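Local coordinates for protein fucose-specific lectin (PDB 6GKE) that binds L-fucose, preferring alpha-1,6-linked core fucose on glycoproteins, through five sites set between the blades of a six-bladed beta-propeller, at residues S213-S218 against T264-S270; Q28-I34 against V53-L59; G139-H145 against S158-P164. The protein carries 1 engineered substitution. All coordinates share one frame; numbering follows the deposited sequence.

How the interactions relate
Six four-stranded antiparallel blades make up the propeller, and the three interactions sample two levels of it. Interactions 2 and 3 each pair the third strand of a blade with its outermost fourth one in a beta hairpin; they sit about 16 and 18 Å from the centre of the chain. Interaction 1 joins the innermost strands of the fifth and sixth repeats, about 5 Å from that centre. Along the chain the order is 2, 3, 1, without interleaving. Centres of 2 and 3 are about 27 Å apart, and that of interaction 1 lies about 20 and 19 Å from them. Interactions 2 and 3 thus hold single blades together, whereas interaction 1 joins neighbouring blades by side chains, one hydrogen bond and water.

Interaction 1: S213-S218 against T264-S270; sequences SIAAIS and TFIAANS
In the six-bladed propeller, S213-S218 and T264-S270 bring together the innermost strands of two adjacent blades, those of repeats 5 and 6, close to the central axis. The strand parts 213-218 and 267-270 run nearly parallel, 8° apart, but at an axis separation of 6.2 Å they do not pair as sheet neighbours; side chains and water fill the interval. At the start, S213 extends its hydroxyl across to the other backbone: S213 OG lies anti to its own N (chi1 -180°) and accepts a straight hydrogen bond from I266 N at 3.0 Å. S213 OG also lies at the edge of the F265 ring, in its plane, 3.8 Å from F265 CD1. Water 1 bridges the carbonyl oxygens of I214 and I266, within hydrogen-bonding distance of both. Further along, small side chains permit close approach, A215 CB meeting A268 CB at 3.9 Å. I217 CG2 then lies 4.0 Å from A268 CB, while I217 CD1 packs on S270 CB at 3.6 Å. The S270 hydroxyl lies against the same side chain, S270 OG 3.5 Å from I217 CB, and water 2 links it to the carbonyl oxygen of S218. I217 also touches R226 and I276, which line the fucose pocket formed between these two blades. Strand 213-218 is hydrogen-bonded on to strand 224-230, whose Y228 and Q230 also receive I266. Strand 267-270 pairs with strand 275-282 in its own blade, and A267 and N269 reach strand 10-15, the inner strand of the first blade.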
loop_
_atom_site.group_PDB
_atom_site.type_symbol
_atom_site.label_atom_id
_atom_site.label_comp_id
_atom_site.label_asym_id
_atom_site.label_seq_id
_atom_site.Cartn_x
_atom_site.Cartn_y
_atom_site.Cartn_z
ATOM N N SER A 213 15.482 6.878 -1.088
ATOM C CA SER A 213 15.089 7.715 0.031
ATOM C C SER A 213 16.326 7.975 0.898
ATOM O O SER A 213 17.050 7.041 1.204
ATOM C CB SER A 213 13.973 7.031 0.796
ATOM O OG SER A 213 13.534 7.804 1.901
ATOM N N ILE A 214 16.549 9.236 1.289
ATOM C CA ILE A 214 17.791 9.672 1.946
ATOM C C ILE A 214 17.459 10.270 3.314
ATOM O O ILE A 214 16.483 10.989 3.463
ATOM C CB ILE A 214 18.537 10.694 1.061
ATOM C CG1 ILE A 214 18.910 10.072 -0.287
ATOM C CG2 ILE A 214 19.755 11.283 1.768
ATOM C CD1 ILE A 214 19.418 11.058 -1.307
ATOM N N ALA A 215 18.321 10.012 4.298
ATOM C CA ALA A 215 18.237 10.659 5.597
ATOM C C ALA A 215 19.662 10.933 6.081
ATOM O O ALA A 215 20.606 10.273 5.648
ATOM C CB ALA A 215 17.474 9.802 6.582
ATOM N N ALA A 216 19.820 11.914 6.967
ATOM C CA ALA A 216 21.146 12.219 7.496
ATOM C C ALA A 216 21.022 12.682 8.942
ATOM O O ALA A 216 20.081 13.395 9.289
ATOM C CB ALA A 216 21.839 13.275 6.667
ATOM N N ILE A 217 22.012 12.289 9.749
ATOM C CA ILE A 217 22.125 12.687 11.149
ATOM C C ILE A 217 23.579 13.072 11.423
ATOM O O ILE A 217 24.492 12.739 10.663
ATOM C CB ILE A 217 21.677 11.557 12.098
ATOM C CG1 ILE A 217 22.556 10.314 11.911
ATOM C CG2 ILE A 217 20.199 11.257 11.903
ATOM C CD1 ILE A 217 22.407 9.249 12.963
ATOM N N SER A 218 23.800 13.731 12.557
ATOM C CA SER A 218 25.144 14.095 12.965
ATOM C C SER A 218 25.157 14.351 14.469
ATOM O O SER A 218 24.119 14.634 15.065
ATOM C CB SER A 218 25.644 15.303 12.206
ATOM O OG SER A 218 24.885 16.463 12.517
ATOM N N THR A 264 8.955 2.527 -0.958
ATOM C CA THR A 264 8.748 3.062 0.380
ATOM C C THR A 264 9.903 3.990 0.776
ATOM O O THR A 264 10.919 4.093 0.099
ATOM C CB THR A 264 8.583 1.925 1.394
ATOM O OG1 THR A 264 9.759 1.118 1.360
ATOM C CG2 THR A 264 7.347 1.098 1.126
ATOM N N PHE A 265 9.725 4.649 1.923
ATOM C CA PHE A 265 10.626 5.703 2.391
ATOM C C PHE A 265 11.275 5.323 3.722
ATOM O O PHE A 265 10.811 4.426 4.424
ATOM C CB PHE A 265 9.839 7.012 2.510
ATOM C CG PHE A 265 9.287 7.448 1.179
ATOM C CD1 PHE A 265 10.112 8.046 0.238
ATOM C CD2 PHE A 265 7.978 7.171 0.821
ATOM C CE1 PHE A 265 9.634 8.386 -1.018
ATOM C CE2 PHE A 265 7.502 7.514 -0.437
ATOM C CZ PHE A 265 8.333 8.113 -1.354
ATOM N N ILE A 266 12.334 6.063 4.072
ATOM C CA ILE A 266 12.978 5.927 5.370
ATOM C C ILE A 266 12.969 7.277 6.093
ATOM O O ILE A 266 12.719 8.330 5.513
ATOM C CB ILE A 266 14.418 5.375 5.267
ATOM C CG1 ILE A 266 15.375 6.335 4.551
ATOM C CG2 ILE A 266 14.399 3.996 4.637
ATOM C CD1 ILE A 266 16.837 5.943 4.651
ATOM N N ALA A 267 13.277 7.225 7.389
ATOM C CA ALA A 267 13.572 8.405 8.185
ATOM C C ALA A 267 14.551 7.992 9.279
ATOM O O ALA A 267 14.555 6.833 9.684
ATOM C CB ALA A 267 12.314 8.987 8.790
ATOM N N ALA A 268 15.364 8.933 9.754
ATOM C CA ALA A 268 16.310 8.633 10.814
ATOM C C ALA A 268 16.168 9.651 11.940
ATOM O O ALA A 268 15.851 10.815 11.706
ATOM C CB ALA A 268 17.726 8.613 10.288
ATOM N N ASN A 269 16.458 9.198 13.159
ATOM C CA ASN A 269 16.648 10.099 14.274
ATOM C C ASN A 269 17.930 9.710 15.011
ATOM O O ASN A 269 18.514 8.653 14.776
ATOM C CB ASN A 269 15.419 10.161 15.192
ATOM C CG ASN A 269 15.163 8.888 15.975
ATOM O OD1 ASN A 269 16.083 8.116 16.234
ATOM N ND2 ASN A 269 13.929 8.673 16.400
ATOM N N SER A 270 18.361 10.610 15.890
ATOM C CA SER A 270 19.496 10.357 16.741
ATOM C C SER A 270 19.444 11.314 17.929
ATOM O O SER A 270 18.929 12.420 17.836
ATOM C CB SER A 270 20.823 10.455 15.999
ATOM O OG SER A 270 21.110 11.783 15.581
HETATM O O HOH W 1 13.859 10.278 4.044
HETATM O O HOH W 2 22.360 13.623 17.061
#

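Interaction 2: Q28-I34 against V53-L59; sequences QDLNGKI and VIGEAKL
After a type I turn at D29-G32, K33 and I34 pair antiparallel with E56 and G55, the I34-G55 pair hydrogen-bonded and the K33-E56 pair non-hydrogen-bonded. I54 and G55 both face I34 in a classic beta bulge: I34 N donates to G55 O at 2.9 Å, while I34 O receives I54 N nearly head-on at 2.8 Å. Past the paired part, the extended side chain of Q28 ties the turn to the departing chain. Q28 NE2 donates to K58 O (2.8 Å) and G32 O (3.0 Å), standing above both carbonyl planes; both acceptors lie near its amide plane, and with weak bonds from F60 N and S61 N to OE1 they help fix the amide's rotation. G32 O also accepts A57 N from the opposite face. On one face of the sheet, K33 and E56 run side by side to a salt bridge whose hydrogen bond, K33 NZ to E56 OE2 at 3.0 Å, is weak. On the other, I34 CG2 meets I54 CD1 at 3.8 Å. K58 and L59 also touch the C-terminal peptide of the second subunit. This is the bulged outer hairpin of a propeller blade running into the next repeat, with I54 beside E36 and W97 of a fucose site.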
loop_
_atom_site.group_PDB
_atom_site.type_symbol
_atom_site.label_atom_id
_atom_site.label_comp_id
_atom_site.label_asym_id
_atom_site.label_seq_id
_atom_site.Cartn_x
_atom_site.Cartn_y
_atom_site.Cartn_z
ATOM N N GLN A 28 1.605 8.970 7.817
ATOM C CA GLN A 28 0.272 9.301 7.358
ATOM C C GLN A 28 -0.611 8.055 7.380
ATOM O O GLN A 28 -0.169 6.947 7.068
ATOM C CB GLN A 28 0.337 9.904 5.955
ATOM C CG GLN A 28 -0.948 10.588 5.521
ATOM C CD GLN A 28 -0.717 11.459 4.313
ATOM O OE1 GLN A 28 0.036 11.100 3.401
ATOM N NE2 GLN A 28 -1.362 12.618 4.295
ATOM N N ASP A 29 -1.880 8.276 7.725
ATOM C CA ASP A 29 -2.875 7.219 7.754
ATOM C C ASP A 29 -3.710 7.248 6.464
ATOM O O ASP A 29 -3.527 8.084 5.573
ATOM C CB ASP A 29 -3.712 7.276 9.036
ATOM C CG ASP A 29 -4.691 8.432 9.164
ATOM O OD1 ASP A 29 -5.074 9.010 8.127
ATOM O OD2 ASP A 29 -5.072 8.733 10.320
ATOM N N LEU A 30 -4.635 6.291 6.361
ATOM C CA LEU A 30 -5.432 6.109 5.139
ATOM C C LEU A 30 -6.342 7.310 4.864
ATOM O O LEU A 30 -6.748 7.513 3.719
ATOM C CB LEU A 30 -6.287 4.846 5.261
ATOM C CG LEU A 30 -5.516 3.549 5.471
ATOM C CD1 LEU A 30 -6.483 2.394 5.648
ATOM C CD2 LEU A 30 -4.568 3.278 4.318
ATOM N N ASN A 31 -6.652 8.078 5.915
ATOM C CA ASN A 31 -7.521 9.244 5.835
ATOM C C ASN A 31 -6.741 10.529 5.549
ATOM O O ASN A 31 -7.347 11.594 5.505
ATOM C CB ASN A 31 -8.324 9.417 7.124
ATOM C CG ASN A 31 -9.255 8.255 7.369
ATOM O OD1 ASN A 31 -9.915 7.792 6.445
ATOM N ND2 ASN A 31 -9.296 7.767 8.597
ATOM N N GLY A 32 -5.413 10.440 5.408
ATOM C CA GLY A 32 -4.579 11.612 5.156
ATOM C C GLY A 32 -4.125 12.341 6.415
ATOM O O GLY A 32 -3.428 13.354 6.318
ATOM N N LYS A 33 -4.509 11.849 7.598
ATOM C CA LYS A 33 -4.051 12.478 8.830
ATOM C C LYS A 33 -2.597 12.092 9.097
ATOM O O LYS A 33 -2.151 11.015 8.720
ATOM C CB LYS A 33 -4.913 12.067 10.023
ATOM C CG LYS A 33 -6.402 12.317 9.861
ATOM C CD LYS A 33 -6.763 13.739 9.535
ATOM C CE LYS A 33 -8.256 13.901 9.335
ATOM N NZ LYS A 33 -8.594 15.136 8.593
ATOM N N ILE A 34 -1.878 12.990 9.776
ATOM C CA ILE A 34 -0.545 12.713 10.265
ATOM C C ILE A 34 -0.687 12.239 11.710
ATOM O O ILE A 34 -1.238 12.961 12.539
ATOM C CB ILE A 34 0.382 13.941 10.176
ATOM C CG1 ILE A 34 0.411 14.549 8.772
ATOM C CG2 ILE A 34 1.778 13.567 10.650
ATOM C CD1 ILE A 34 1.053 15.915 8.704
ATOM N N VAL A 53 -3.625 11.807 16.224
ATOM C CA VAL A 53 -3.525 12.685 15.075
ATOM C C VAL A 53 -2.962 14.037 15.528
ATOM O O VAL A 53 -3.443 14.622 16.494
ATOM C CB VAL A 53 -4.892 12.841 14.391
ATOM C CG1 VAL A 53 -4.890 13.963 13.364
ATOM C CG2 VAL A 53 -5.335 11.530 13.767
ATOM N N ILE A 54 -1.952 14.530 14.799
ATOM C CA ILE A 54 -1.299 15.809 15.107
ATOM C C ILE A 54 -1.547 16.851 14.010
ATOM O O ILE A 54 -1.256 18.027 14.218
ATOM C CB ILE A 54 0.208 15.622 15.395
ATOM C CG1 ILE A 54 1.045 15.195 14.181
ATOM C CG2 ILE A 54 0.385 14.665 16.564
ATOM C CD1 ILE A 54 1.487 16.318 13.276
ATOM N N GLY A 55 -2.051 16.418 12.852
ATOM C CA GLY A 55 -2.280 17.301 11.731
ATOM C C GLY A 55 -2.806 16.506 10.559
ATOM O O GLY A 55 -3.215 15.355 10.714
ATOM N N GLU A 56 -2.793 17.117 9.378
ATOM C CA GLU A 56 -3.280 16.479 8.168
ATOM C C GLU A 56 -2.559 17.109 6.984
ATOM O O GLU A 56 -2.031 18.213 7.097
ATOM C CB GLU A 56 -4.793 16.625 8.040
ATOM C CG GLU A 56 -5.282 18.045 7.898
ATOM C CD GLU A 56 -6.799 18.074 7.922
ATOM O OE1 GLU A 56 -7.403 18.276 6.862
ATOM O OE2 GLU A 56 -7.370 17.825 9.000
ATOM N N ALA A 57 -2.556 16.394 5.863
ATOM C CA ALA A 57 -1.829 16.831 4.694
ATOM C C ALA A 57 -2.439 16.148 3.473
ATOM O O ALA A 57 -3.247 15.229 3.612
ATOM C CB ALA A 57 -0.365 16.503 4.845
ATOM N N LYS A 58 -2.026 16.563 2.274
ATOM C CA LYS A 58 -2.469 15.847 1.093
ATOM C C LYS A 58 -2.054 14.381 1.228
ATOM O O LYS A 58 -1.051 14.061 1.862
ATOM C CB LYS A 58 -1.905 16.449 -0.197
ATOM C CG LYS A 58 -0.443 16.150 -0.504
ATOM C CD LYS A 58 -0.053 16.595 -1.895
ATOM C CE LYS A 58 1.357 16.204 -2.276
ATOM N NZ LYS A 58 1.625 16.556 -3.689
ATOM N N LEU A 59 -2.830 13.485 0.623
ATOM C CA LEU A 59 -2.440 12.086 0.623
ATOM C C LEU A 59 -1.063 11.967 -0.044
ATOM O O LEU A 59 -0.812 12.588 -1.072
ATOM C CB LEU A 59 -3.489 11.219 -0.078
ATOM C CG LEU A 59 -4.641 10.722 0.799
ATOM C CD1 LEU A 59 -4.161 9.729 1.844
ATOM C CD2 LEU A 59 -5.403 11.850 1.466
#

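Interaction 3: G139-H145 against S158-P164; sequences GSGSSIH and SFGSTVP
An antiparallel hairpin contact on the outer side of the third blade joins G139-H145, on its third strand, to S158-P164, where the fourth strand leaves for the next repeat. The short strands are strongly twisted, 145° between their directions. I144 and F159 form a hydrogen-bonded pair, I144 N to F159 O at 2.8 Å and F159 N to I144 O at 2.9 Å. Alongside it H145 and S158 form a non-hydrogen-bonded pair; in the conformer described, S158 CB lies over one face of the H145 imidazole, a CH-pi contact 3.8 Å from the ring centroid. On the other face of the sheet, again for one of two I144 conformers, I144 CG2 packs against F159 CE1 at 4.0 Å, and the I144 and T162 side chains cross at about a right angle. The type II turn G139-S142 is held to the departing chain by G141 N, which donates to T162 O in the carbonyl plane at 2.8 Å. Within the turn, S142 OG donates to G139 O at 2.6 Å, reinforcing the bond from S142 N. F159 stacks on H192 and meets W199, a fucose-binding residue. I144 and T162 rest on Y182 of strand 177-183, and I144 also on Y133 of strand 129-134.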
loop_
_atom_site.group_PDB
_atom_site.type_symbol
_atom_site.label_atom_id
_atom_site.label_comp_id
_atom_site.label_asym_id
_atom_site.label_seq_id
_atom_site.Cartn_x
_atom_site.Cartn_y
_atom_site.Cartn_z
ATOM N N GLY A 139 10.758 17.894 -12.313
ATOM C CA GLY A 139 11.551 17.402 -13.431
ATOM C C GLY A 139 13.002 17.144 -13.064
ATOM O O GLY A 139 13.557 17.702 -12.115
ATOM N N SER A 140 13.632 16.290 -13.865
ATOM C CA SER A 140 15.056 16.067 -13.782
ATOM C C SER A 140 15.794 17.406 -13.897
ATOM O O SER A 140 15.474 18.230 -14.753
ATOM C CB SER A 140 15.495 15.107 -14.847
ATOM O OG SER A 140 16.881 14.840 -14.745
ATOM N N GLY A 141 16.782 17.600 -13.025
ATOM C CA GLY A 141 17.623 18.782 -13.040
ATOM C C GLY A 141 17.104 19.909 -12.158
ATOM O O GLY A 141 17.698 20.981 -12.131
ATOM N N SER A 142 16.007 19.677 -11.432
ATOM C CA SER A 142 15.428 20.687 -10.546
ATOM C C SER A 142 16.378 20.986 -9.379
ATOM O O SER A 142 17.159 20.131 -8.957
ATOM C CB SER A 142 14.080 20.235 -10.036
ATOM O OG SER A 142 13.142 20.102 -11.094
ATOM N N SER A 143 16.267 22.201 -8.838
ATOM C CA SER A 143 17.089 22.591 -7.703
ATOM C C SER A 143 16.386 22.265 -6.381
ATOM O O SER A 143 15.186 21.982 -6.330
ATOM C CB SER A 143 17.447 24.048 -7.773
ATOM O OG SER A 143 16.289 24.856 -7.640
ATOM N N ILE A 144 17.182 22.307 -5.313
ATOM C CA ILE A 144 16.664 22.298 -3.962
ATOM C C ILE A 144 16.589 23.744 -3.471
ATOM O O ILE A 144 17.508 24.525 -3.681
ATOM C CB ILE A 144 17.527 21.408 -3.054
ATOM C CG1 ILE A 144 17.366 19.941 -3.451
ATOM C CG2 ILE A 144 17.215 21.644 -1.580
ATOM C CD1 ILE A 144 18.463 19.057 -2.925
ATOM N N HIS A 145 15.465 24.068 -2.832
ATOM C CA HIS A 145 15.217 25.369 -2.259
ATOM C C HIS A 145 15.142 25.254 -0.740
ATOM O O HIS A 145 14.793 24.205 -0.208
ATOM C CB HIS A 145 13.918 25.953 -2.812
ATOM C CG HIS A 145 13.989 26.234 -4.272
ATOM N ND1 HIS A 145 14.271 27.494 -4.765
ATOM C CD2 HIS A 145 13.858 25.425 -5.346
ATOM C CE1 HIS A 145 14.280 27.448 -6.085
ATOM N NE2 HIS A 145 14.031 26.192 -6.463
ATOM N N SER A 158 19.065 28.377 -3.035
ATOM C CA SER A 158 18.718 27.290 -3.927
ATOM C C SER A 158 20.003 26.765 -4.568
ATOM O O SER A 158 20.933 27.513 -4.849
ATOM C CB SER A 158 17.692 27.690 -4.947
ATOM O OG SER A 158 18.258 28.572 -5.894
ATOM N N PHE A 159 20.050 25.440 -4.722
ATOM C CA PHE A 159 21.271 24.768 -5.146
ATOM C C PHE A 159 20.950 23.369 -5.662
ATOM O O PHE A 159 19.902 22.808 -5.364
ATOM C CB PHE A 159 22.284 24.688 -3.997
ATOM C CG PHE A 159 21.745 24.100 -2.716
ATOM C CD1 PHE A 159 21.651 22.726 -2.536
ATOM C CD2 PHE A 159 21.331 24.928 -1.686
ATOM C CE1 PHE A 159 21.143 22.201 -1.356
ATOM C CE2 PHE A 159 20.827 24.400 -0.507
ATOM C CZ PHE A 159 20.728 23.039 -0.348
ATOM N N GLY A 160 21.885 22.816 -6.436
ATOM C CA GLY A 160 21.812 21.440 -6.865
ATOM C C GLY A 160 21.035 21.273 -8.156
ATOM O O GLY A 160 20.263 22.133 -8.566
ATOM N N SER A 161 21.245 20.113 -8.772
ATOM C CA SER A 161 20.513 19.662 -9.943
ATOM C C SER A 161 20.227 18.171 -9.757
ATOM O O SER A 161 21.161 17.367 -9.751
ATOM C CB SER A 161 21.297 19.933 -11.191
ATOM O OG SER A 161 20.591 19.521 -12.348
ATOM N N THR A 162 18.950 17.817 -9.562
ATOM C CA THR A 162 18.629 16.550 -8.905
ATOM C C THR A 162 17.867 15.599 -9.826
ATOM O O THR A 162 17.263 15.992 -10.825
ATOM C CB THR A 162 17.808 16.776 -7.626
ATOM O OG1 THR A 162 16.451 17.059 -7.955
ATOM C CG2 THR A 162 18.353 17.899 -6.771
ATOM N N VAL A 163 17.840 14.330 -9.418
ATOM C CA VAL A 163 16.873 13.400 -9.974
ATOM C C VAL A 163 15.476 13.921 -9.655
ATOM O O VAL A 163 15.270 14.653 -8.685
ATOM C CB VAL A 163 17.044 11.962 -9.455
ATOM C CG1 VAL A 163 18.412 11.401 -9.791
ATOM C CG2 VAL A 163 16.744 11.836 -7.972
ATOM N N PRO A 164 14.455 13.534 -10.444
ATOM C CA PRO A 164 13.082 13.935 -10.155
ATOM C C PRO A 164 12.685 13.519 -8.732
ATOM O O PRO A 164 12.840 12.361 -8.349
ATOM C CB PRO A 164 12.252 13.178 -11.205
ATOM C CG PRO A 164 13.224 12.919 -12.332
ATOM C CD PRO A 164 14.555 12.700 -11.650
#